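Local coordinates for protein toll-like receptor 13 (Mus musculus, PDB 4Z0C) that recognises bacterial 23S rRNA in the endosome as an innate immune receptor, binding single-stranded RNA through its leucine-rich-repeat ectodomain and signalling through MYD88, at residues D478-L484 and L501-K507; N531-Q535 and G559-S563. All coordinates share one frame; numbering follows the deposited sequence.

Contact 1: D478-L484 and L501-K507. With nucleotides of chain C.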
ATOM      1  N   ASP A 478      -2.967  12.608  12.172  1.00 18.10           N
ATOM      2  CA  ASP A 478      -2.283  11.655  11.311  1.00 11.93           C
ATOM      3  C   ASP A 478      -3.268  10.597  10.786  1.00 23.43           C
ATOM      4  O   ASP A 478      -3.770   9.765  11.553  1.00 24.08           O
ATOM      5  CB  ASP A 478      -1.160  10.972  12.082  1.00 15.91           C
ATOM      6  CG  ASP A 478      -0.319  10.047  11.205  1.00 30.41           C
ATOM      7  OD1 ASP A 478      -0.747   9.742  10.074  1.00 30.67           O
ATOM      8  OD2 ASP A 478       0.767   9.607  11.646  1.00 37.22           O
ATOM      9  N   LEU A 479      -3.538  10.635   9.477  1.00 28.60           N
ATOM     10  CA  LEU A 479      -4.440   9.679   8.824  1.00 26.01           C
ATOM     11  C   LEU A 479      -3.738   8.896   7.725  1.00 26.48           C
ATOM     12  O   LEU A 479      -4.383   8.388   6.825  1.00 27.54           O
ATOM     13  CB  LEU A 479      -5.661  10.397   8.238  1.00 21.12           C
ATOM     14  CG  LEU A 479      -6.709  10.830   9.259  1.00 27.29           C
ATOM     15  CD1 LEU A 479      -7.692  11.832   8.684  1.00 21.44           C
ATOM     16  CD2 LEU A 479      -7.446   9.606   9.771  1.00 20.44           C
ATOM     17  N   MET A 480      -2.414   8.820   7.792  1.00 26.07           N
ATOM     18  CA  MET A 480      -1.627   8.126   6.771  1.00 17.28           C
ATOM     19  C   MET A 480      -1.909   6.630   6.706  1.00 24.97           C
ATOM     20  O   MET A 480      -2.294   6.006   7.705  1.00 19.81           O
ATOM     21  CB  MET A 480      -0.133   8.348   7.018  1.00 20.18           C
ATOM     22  CG  MET A 480       0.265   9.840   7.091  1.00 34.28           C
ATOM     23  SD  MET A 480       1.336  10.451   5.770  1.00 38.72           S
ATOM     24  CE  MET A 480       2.807   9.442   5.927  1.00 22.61           C
ATOM     25  N   TYR A 481      -1.715   6.057   5.524  1.00 22.62           N
ATOM     26  CA  TYR A 481      -1.867   4.612   5.339  1.00 23.15           C
ATOM     27  C   TYR A 481      -3.240   4.080   5.731  1.00 17.93           C
ATOM     28  O   TYR A 481      -3.361   3.166   6.523  1.00 22.87           O
ATOM     29  CB  TYR A 481      -0.763   3.853   6.056  1.00 15.02           C
ATOM     30  CG  TYR A 481       0.570   4.082   5.417  1.00 20.63           C
ATOM     31  CD1 TYR A 481       0.977   3.320   4.335  1.00 21.46           C
ATOM     32  CD2 TYR A 481       1.411   5.093   5.863  1.00 22.96           C
ATOM     33  CE1 TYR A 481       2.200   3.539   3.726  1.00 24.49           C
ATOM     34  CE2 TYR A 481       2.640   5.326   5.254  1.00 21.31           C
ATOM     35  CZ  TYR A 481       3.029   4.537   4.198  1.00 26.31           C
ATOM     36  OH  TYR A 481       4.245   4.756   3.589  1.00 37.62           O
ATOM     37  N   ASN A 482      -4.271   4.677   5.156  1.00 20.80           N
ATOM     38  CA  ASN A 482      -5.607   4.129   5.220  1.00 16.32           C
ATOM     39  C   ASN A 482      -6.143   3.941   3.823  1.00 19.34           C
ATOM     40  O   ASN A 482      -5.363   3.768   2.888  1.00 23.64           O
ATOM     41  CB  ASN A 482      -6.520   5.004   6.068  1.00 20.98           C
ATOM     42  CG  ASN A 482      -6.270   4.821   7.551  1.00 31.10           C
ATOM     43  OD1 ASN A 482      -6.691   3.820   8.135  1.00 32.41           O
ATOM     44  ND2 ASN A 482      -5.580   5.775   8.163  1.00 18.30           N
ATOM     45  N   SER A 483      -7.468   3.940   3.684  1.00 23.58           N
ATOM     46  CA  SER A 483      -8.106   3.739   2.383  1.00 25.07           C
ATOM     47  C   SER A 483      -9.121   4.833   2.094  1.00 24.97           C
ATOM     48  O   SER A 483     -10.120   4.607   1.399  1.00 31.29           O
ATOM     49  CB  SER A 483      -8.797   2.365   2.321  1.00 28.26           C
ATOM     50  OG  SER A 483      -7.843   1.315   2.310  1.00 29.46           O
ATOM     51  N   LEU A 484      -8.858   6.023   2.617  1.00 21.69           N
ATOM     52  CA  LEU A 484      -9.754   7.157   2.417  1.00 25.13           C
ATOM     53  C   LEU A 484      -9.687   7.571   0.953  1.00 25.51           C
ATOM     54  O   LEU A 484      -8.618   7.503   0.349  1.00 27.75           O
ATOM     55  CB  LEU A 484      -9.345   8.312   3.333  1.00 27.43           C
ATOM     56  CG  LEU A 484      -9.221   7.864   4.795  1.00 26.89           C
ATOM     57  CD1 LEU A 484      -8.456   8.875   5.611  1.00 26.18           C
ATOM     58  CD2 LEU A 484     -10.601   7.572   5.429  1.00 20.03           C
ATOM     59  N   LEU A 501      -1.958  18.207   9.018  1.00 24.51           N
ATOM     60  CA  LEU A 501      -2.863  17.162   8.561  1.00 21.95           C
ATOM     61  C   LEU A 501      -2.142  16.237   7.585  1.00 24.28           C
ATOM     62  O   LEU A 501      -1.665  16.669   6.543  1.00 26.39           O
ATOM     63  CB  LEU A 501      -4.114  17.765   7.929  1.00 17.54           C
ATOM     64  CG  LEU A 501      -5.093  16.784   7.273  1.00 16.65           C
ATOM     65  CD1 LEU A 501      -5.685  15.821   8.296  1.00 14.55           C
ATOM     66  CD2 LEU A 501      -6.215  17.541   6.535  1.00 19.10           C
ATOM     67  N   LYS A 502      -2.070  14.959   7.938  1.00 29.57           N
ATOM     68  CA  LYS A 502      -1.316  13.981   7.165  1.00 24.13           C
ATOM     69  C   LYS A 502      -2.226  12.933   6.521  1.00 19.59           C
ATOM     70  O   LYS A 502      -2.815  12.110   7.207  1.00 17.74           O
ATOM     71  CB  LYS A 502      -0.316  13.298   8.075  1.00 18.06           C
ATOM     72  CG  LYS A 502       0.649  14.277   8.768  1.00 21.21           C
ATOM     73  CD  LYS A 502       1.635  13.535   9.615  1.00 22.36           C
ATOM     74  CE  LYS A 502       2.644  14.487  10.219  1.00 43.73           C
ATOM     75  NZ  LYS A 502       3.682  13.760  11.004  1.00 52.61           N
ATOM     76  N   LEU A 503      -2.319  12.960   5.200  1.00 19.05           N
ATOM     77  CA  LEU A 503      -3.264  12.115   4.482  1.00 18.16           C
ATOM     78  C   LEU A 503      -2.568  11.306   3.401  1.00 18.46           C
ATOM     79  O   LEU A 503      -3.198  10.849   2.459  1.00 27.49           O
ATOM     80  CB  LEU A 503      -4.349  12.973   3.854  1.00 15.00           C
ATOM     81  CG  LEU A 503      -5.439  13.527   4.770  1.00 27.52           C
ATOM     82  CD1 LEU A 503      -6.278  14.540   3.985  1.00 28.33           C
ATOM     83  CD2 LEU A 503      -6.319  12.432   5.313  1.00 31.87           C
ATOM     84  N   GLY A 504      -1.258  11.170   3.512  1.00 16.83           N
ATOM     85  CA  GLY A 504      -0.498  10.469   2.495  1.00 17.39           C
ATOM     86  C   GLY A 504      -0.830   8.995   2.480  1.00 26.56           C
ATOM     87  O   GLY A 504      -1.340   8.476   3.454  1.00 22.91           O
ATOM     88  N   PHE A 505      -0.550   8.328   1.364  1.00 31.95           N
ATOM     89  CA  PHE A 505      -0.756   6.886   1.235  1.00 23.34           C
ATOM     90  C   PHE A 505      -2.169   6.427   1.557  1.00 22.28           C
ATOM     91  O   PHE A 505      -2.378   5.429   2.237  1.00 22.61           O
ATOM     92  CB  PHE A 505       0.289   6.120   2.031  1.00 27.49           C
ATOM     93  CG  PHE A 505       1.689   6.543   1.720  1.00 23.38           C
ATOM     94  CD1 PHE A 505       2.384   5.953   0.682  1.00 27.69           C
ATOM     95  CD2 PHE A 505       2.295   7.561   2.439  1.00 33.20           C
ATOM     96  CE1 PHE A 505       3.683   6.354   0.374  1.00 35.70           C
ATOM     97  CE2 PHE A 505       3.591   7.973   2.142  1.00 40.44           C
ATOM     98  CZ  PHE A 505       4.283   7.370   1.101  1.00 38.24           C
ATOM     99  N   ASN A 506      -3.136   7.189   1.058  1.00 22.15           N
ATOM    100  CA  ASN A 506      -4.514   6.744   0.984  1.00 18.91           C
ATOM    101  C   ASN A 506      -4.933   6.452  -0.469  1.00 25.00           C
ATOM    102  O   ASN A 506      -4.116   5.995  -1.275  1.00 22.77           O
ATOM    103  CB  ASN A 506      -5.423   7.784   1.634  1.00 16.25           C
ATOM    104  CG  ASN A 506      -5.459   7.650   3.132  1.00 26.49           C
ATOM    105  OD1 ASN A 506      -6.242   6.871   3.669  1.00 25.90           O
ATOM    106  ND2 ASN A 506      -4.593   8.385   3.821  1.00 24.72           N
ATOM    107  N   LYS A 507      -6.200   6.703  -0.792  1.00 22.53           N
ATOM    108  CA  LYS A 507      -6.720   6.484  -2.148  1.00 25.85           C
ATOM    109  C   LYS A 507      -7.434   7.728  -2.642  1.00 24.17           C
ATOM    110  O   LYS A 507      -8.503   7.640  -3.242  1.00 20.43           O
ATOM    111  CB  LYS A 507      -7.721   5.321  -2.147  1.00 27.02           C
ATOM    112  CG  LYS A 507      -7.086   3.959  -1.937  1.00 33.00           C
ATOM    113  CD  LYS A 507      -8.007   3.013  -1.213  1.00 42.37           C
ATOM    114  CE  LYS A 507      -7.610   1.571  -1.484  1.00 52.98           C
ATOM    115  NZ  LYS A 507      -8.458   0.960  -2.554  1.00 56.83           N
TER
ATOM    116  P     G C   3       8.314   3.422   4.471  1.00 66.27           P
ATOM    117  OP1   G C   3       7.313   2.424   4.074  1.00 58.42           O
ATOM    118  OP2   G C   3       9.326   3.829   3.467  1.00 79.68           O
ATOM    119  O5'   G C   3       7.507   4.699   4.978  1.00 30.00           O
ATOM    120  C5'   G C   3       7.288   5.768   4.051  1.00 29.28           C
ATOM    121  C4'   G C   3       7.292   7.137   4.692  1.00 30.15           C
ATOM    122  O4'   G C   3       6.101   7.303   5.498  1.00 30.17           O
ATOM    123  C3'   G C   3       8.475   7.453   5.612  1.00 30.97           C
ATOM    124  O3'   G C   3       8.724   8.857   5.580  1.00 28.66           O
ATOM    125  C2'   G C   3       7.911   7.117   6.985  1.00 28.62           C
ATOM    126  O2'   G C   3       8.550   7.805   8.030  1.00 29.15           O
ATOM    127  C1'   G C   3       6.460   7.579   6.833  1.00 22.48           C
ATOM    128  N9    G C   3       5.485   6.905   7.681  1.00 27.91           N
ATOM    129  C8    G C   3       5.225   5.559   7.743  1.00 32.18           C
ATOM    130  N7    G C   3       4.261   5.276   8.571  1.00 28.87           N
ATOM    131  C5    G C   3       3.850   6.505   9.073  1.00 25.26           C
ATOM    132  C6    G C   3       2.836   6.834  10.012  1.00 22.94           C
ATOM    133  O6    G C   3       2.074   6.098  10.636  1.00 27.74           O
ATOM    134  N1    G C   3       2.754   8.198  10.224  1.00 31.42           N
ATOM    135  C2    G C   3       3.557   9.134   9.620  1.00 32.23           C
ATOM    136  N2    G C   3       3.315  10.402   9.975  1.00 26.75           N
ATOM    137  N3    G C   3       4.508   8.847   8.749  1.00 30.65           N
ATOM    138  C4    G C   3       4.596   7.523   8.524  1.00 30.04           C
TER

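Contact 2: N531-Q535 and G559-S563. With nucleotides of chain C.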
ATOM      1  N   ASN A 531       0.027  16.846   4.040  1.00 22.83           N
ATOM      2  CA  ASN A 531       0.689  15.756   3.330  1.00 25.04           C
ATOM      3  C   ASN A 531      -0.309  14.950   2.479  1.00 22.97           C
ATOM      4  O   ASN A 531      -1.234  14.359   3.014  1.00 25.64           O
ATOM      5  CB  ASN A 531       1.404  14.849   4.327  1.00 23.94           C
ATOM      6  CG  ASN A 531       2.181  13.730   3.662  1.00 29.57           C
ATOM      7  OD1 ASN A 531       1.780  13.211   2.617  1.00 30.57           O
ATOM      8  ND2 ASN A 531       3.295  13.325   4.290  1.00 30.25           N
ATOM      9  N   LEU A 532      -0.112  14.929   1.160  1.00 22.25           N
ATOM     10  CA  LEU A 532      -0.970  14.140   0.261  1.00 21.86           C
ATOM     11  C   LEU A 532      -0.117  13.227  -0.602  1.00 21.12           C
ATOM     12  O   LEU A 532      -0.467  12.914  -1.729  1.00 22.76           O
ATOM     13  CB  LEU A 532      -1.812  15.031  -0.632  1.00 21.75           C
ATOM     14  CG  LEU A 532      -2.874  15.872   0.064  1.00 24.57           C
ATOM     15  CD1 LEU A 532      -3.376  16.932  -0.903  1.00 24.01           C
ATOM     16  CD2 LEU A 532      -3.999  15.009   0.532  1.00 19.57           C
ATOM     17  N   GLU A 533       1.020  12.809  -0.072  1.00 20.97           N
ATOM     18  CA  GLU A 533       1.919  11.974  -0.839  1.00 24.34           C
ATOM     19  C   GLU A 533       1.368  10.579  -1.139  1.00 24.84           C
ATOM     20  O   GLU A 533       0.577  10.018  -0.378  1.00 27.93           O
ATOM     21  CB  GLU A 533       3.244  11.827  -0.096  1.00 18.01           C
ATOM     22  CG  GLU A 533       3.909  13.136   0.262  1.00 19.45           C
ATOM     23  CD  GLU A 533       5.338  12.933   0.726  1.00 33.56           C
ATOM     24  OE1 GLU A 533       5.734  11.768   0.955  1.00 38.29           O
ATOM     25  OE2 GLU A 533       6.070  13.933   0.860  1.00 49.19           O
ATOM     26  N   GLY A 534       1.815  10.020  -2.256  1.00 26.34           N
ATOM     27  CA  GLY A 534       1.654   8.608  -2.530  1.00 24.51           C
ATOM     28  C   GLY A 534       0.272   7.992  -2.449  1.00 23.46           C
ATOM     29  O   GLY A 534       0.136   6.915  -1.880  1.00 19.22           O
ATOM     30  N   GLN A 535      -0.748   8.662  -2.985  1.00 22.99           N
ATOM     31  CA  GLN A 535      -2.055   8.019  -3.143  1.00 23.77           C
ATOM     32  C   GLN A 535      -1.853   6.804  -4.047  1.00 24.26           C
ATOM     33  O   GLN A 535      -1.082   6.869  -5.003  1.00 26.54           O
ATOM     34  CB  GLN A 535      -3.071   8.995  -3.747  1.00 15.08           C
ATOM     35  CG  GLN A 535      -3.171  10.305  -2.994  1.00 14.71           C
ATOM     36  CD  GLN A 535      -3.454  10.112  -1.502  1.00 21.72           C
ATOM     37  OE1 GLN A 535      -4.239   9.252  -1.104  1.00 24.89           O
ATOM     38  NE2 GLN A 535      -2.788  10.898  -0.675  1.00 19.94           N
ATOM     39  N   GLY A 559       4.482  14.794  -3.308  1.00 18.29           N
ATOM     40  CA  GLY A 559       5.449  13.859  -3.877  1.00 23.14           C
ATOM     41  C   GLY A 559       5.024  12.389  -3.852  1.00 25.52           C
ATOM     42  O   GLY A 559       4.025  12.038  -3.233  1.00 30.65           O
ATOM     43  N   LYS A 560       5.777  11.534  -4.541  1.00 20.21           N
ATOM     44  CA  LYS A 560       5.542  10.081  -4.570  1.00 22.43           C
ATOM     45  C   LYS A 560       4.190   9.623  -5.125  1.00 29.30           C
ATOM     46  O   LYS A 560       3.818   8.462  -4.927  1.00 25.95           O
ATOM     47  CB  LYS A 560       5.748   9.448  -3.184  1.00 19.15           C
ATOM     48  CG  LYS A 560       7.104   9.746  -2.561  1.00 26.67           C
ATOM     49  CD  LYS A 560       7.441   8.826  -1.408  1.00 31.90           C
ATOM     50  CE  LYS A 560       8.865   9.100  -0.945  1.00 36.94           C
ATOM     51  NZ  LYS A 560       9.850   9.096  -2.070  1.00 40.85           N
ATOM     52  N   ASN A 561       3.458  10.519  -5.790  1.00 24.87           N
ATOM     53  CA  ASN A 561       2.227  10.151  -6.498  1.00 26.67           C
ATOM     54  C   ASN A 561       2.533   9.639  -7.919  1.00 27.06           C
ATOM     55  O   ASN A 561       3.333  10.237  -8.637  1.00 31.32           O
ATOM     56  CB  ASN A 561       1.265  11.340  -6.577  1.00 26.05           C
ATOM     57  CG  ASN A 561       0.482  11.558  -5.294  1.00 26.68           C
ATOM     58  OD1 ASN A 561      -0.477  10.842  -5.007  1.00 27.73           O
ATOM     59  ND2 ASN A 561       0.878  12.562  -4.523  1.00 17.57           N
ATOM     60  N   PRO A 562       1.927   8.508  -8.310  1.00 21.54           N
ATOM     61  CA  PRO A 562       2.043   7.956  -9.663  1.00 22.90           C
ATOM     62  C   PRO A 562       1.652   8.973 -10.730  1.00 28.92           C
ATOM     63  O   PRO A 562       2.207   8.929 -11.823  1.00 30.88           O
ATOM     64  CB  PRO A 562       1.055   6.793  -9.649  1.00 29.64           C
ATOM     65  CG  PRO A 562       1.070   6.325  -8.238  1.00 30.13           C
ATOM     66  CD  PRO A 562       1.257   7.570  -7.391  1.00 27.81           C
ATOM     67  N   SER A 563       0.718   9.868 -10.417  1.00 22.97           N
ATOM     68  CA  SER A 563       0.449  10.999 -11.280  1.00 29.08           C
ATOM     69  C   SER A 563      -0.155  12.186 -10.535  1.00 31.21           C
ATOM     70  O   SER A 563      -0.874  12.006  -9.553  1.00 28.39           O
ATOM     71  CB  SER A 563      -0.465  10.593 -12.427  1.00 34.66           C
ATOM     72  OG  SER A 563      -1.661  10.096 -11.899  1.00 30.89           O
TER
ATOM     73  P     A C   5      15.116  12.052   6.059  1.00 30.05           P
ATOM     74  OP1   A C   5      16.459  12.186   6.651  1.00 38.80           O
ATOM     75  OP2   A C   5      13.916  12.476   6.821  1.00 38.14           O
ATOM     76  O5'   A C   5      15.025  12.909   4.723  1.00 37.22           O
ATOM     77  C5'   A C   5      16.119  13.034   3.830  1.00 28.97           C
ATOM     78  C4'   A C   5      15.891  14.186   2.896  1.00 29.17           C
ATOM     79  O4'   A C   5      14.986  13.750   1.849  1.00 24.93           O
ATOM     80  C3'   A C   5      15.255  15.423   3.535  1.00 30.99           C
ATOM     81  O3'   A C   5      15.766  16.612   2.926  1.00 33.77           O
ATOM     82  C2'   A C   5      13.763  15.254   3.213  1.00 30.90           C
ATOM     83  O2'   A C   5      13.018  16.455   3.126  1.00 22.95           O
ATOM     84  C1'   A C   5      13.791  14.515   1.875  1.00 27.60           C
ATOM     85  N9    A C   5      12.678  13.576   1.727  1.00 32.57           N
ATOM     86  C8    A C   5      12.753  12.208   1.826  1.00 34.92           C
ATOM     87  N7    A C   5      11.600  11.604   1.647  1.00 38.36           N
ATOM     88  C5    A C   5      10.717  12.643   1.413  1.00 33.98           C
ATOM     89  C6    A C   5       9.344  12.652   1.160  1.00 36.66           C
ATOM     90  N6    A C   5       8.616  11.537   1.113  1.00 39.72           N
ATOM     91  N1    A C   5       8.745  13.845   0.962  1.00 30.25           N
ATOM     92  C2    A C   5       9.498  14.945   1.025  1.00 37.13           C
ATOM     93  N3    A C   5      10.802  15.061   1.264  1.00 36.73           N
ATOM     94  C4    A C   5      11.365  13.860   1.443  1.00 31.17           C
TER

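Contact 1: D478-L484 and L501-K507
Tyr481 and Phe505 lie side by side as an offset stack, ring centroids 4.5 Å apart and planes only 4° from parallel. The slip between them puts Phe505 CB over the centre of the tyrosine ring and Tyr481 OH over the centre of the phenylalanine ring. Tyr481 also stacks with His457 of the preceding repeat, so the aromatic packing extends beyond this pair.

Met480 is worth following outward. Its CB faces Gly504 O; CG packs on Lys502 CB at 3.6 Å; SD sits over the Gly504 backbone, closest to its N. With the chain bent at chi2 (-114°) and again at chi3, CE is carried to the Phe505 ring edge and up to the guanine of G3 of chain C, where it meets N3 at 3.3 Å.

These are consecutive turns of a leucine-rich-repeat solenoid, LRR 19 and LRR 20, and Asn506 is the buried asparagine that clamps one turn to the next. Its ND2 donates to Leu479 O (3.0 Å, nearly straight at 173°) and to Leu503 O in its own turn, while its OD1 accepts from Leu484 N at 2.9 Å. Leu479 O is gripped from opposite faces of its plane, by Asn506 ND2 and by Asn482 ND2; Asn482 OD1 in turn binds Leu460 N one repeat back.

At the strand end Asp478 faces the RNA. OD1 closes an Asx turn onto Met480 N, which holds the carboxylate in place, and OD2 receives both guanine donors of G3 of chain C, N1 at 2.8 Å and N2 at 3.1 Å. The extended Lys502 runs past that base with CD and NZ both near N2, NZ at 3.5 Å.

Contact 2: N531-Q535 and G559-S563
Glu533 presents its carboxylate to the Watson-Crick edge of an adenine, that of A5 of chain C: OE1 accepts from N6 at 2.9 Å, almost straight at 168°, and OE2 lies 2.7 Å from ring N1. An approach that close between two usual acceptors implies that one probably carries a proton; the coordinates do not say which. Beyond CG the glutamate chain is extended (chi2 -168°), which carries the carboxylate out to the base, while CB rests on Gly559 O. From the next turn Lys560 flanks the same amino group, its CE 3.2 Å from N6 of A5 of chain C. Asn531 OD1 accepts from Glu533 N in an Asx turn.

These are LRR 21 and LRR 22 of the leucine-rich-repeat solenoid, and Asn561 is the buried asparagine that ties one coil to the one before. ND2 gives an almost straight bond to Leu532 O (3.1 Å) and another to Leu558 O within its own repeat; OD1 accepts from Gln535 N, which stands well above the carbonyl plane of the Asn561 amide. Gly534 N reaches Gly559 O, adding a backbone link. Gln535 lies alongside Asn561, pointing the same way, and its OE1 takes Ile508 N of the previous repeat, so each amide reaches back one turn. The contact joins the loops leaving strands 529-531 and 555-557, with Leu532 tucked inward against Leu503, Phe546 and Leu558.

Overall arrangement
Contact 1 closes before contact 2 opens along the chain, and together they cover LRR 19 to LRR 22 of the ectodomain solenoid. Their centres are only 10 Å apart, because strands 476-478, 500-502, 529-531 and 555-557 are consecutive parallel neighbours. The two middle turns, LRR 20 and LRR 21, touch directly: Leu503 N and Asn531 O, 2.8 Å apart, and Phe505 N and Glu533 O, 2.7 Å apart, probably form hydrogen bonds. In both, the RNA meets the ends of the strands and the loops that follow them, G3 of chain C at contact 1, A5 of chain C at contact 2; Asp478 and Glu533, two repeats apart, each hold one base, consistent with recognition of the RNA by its bases.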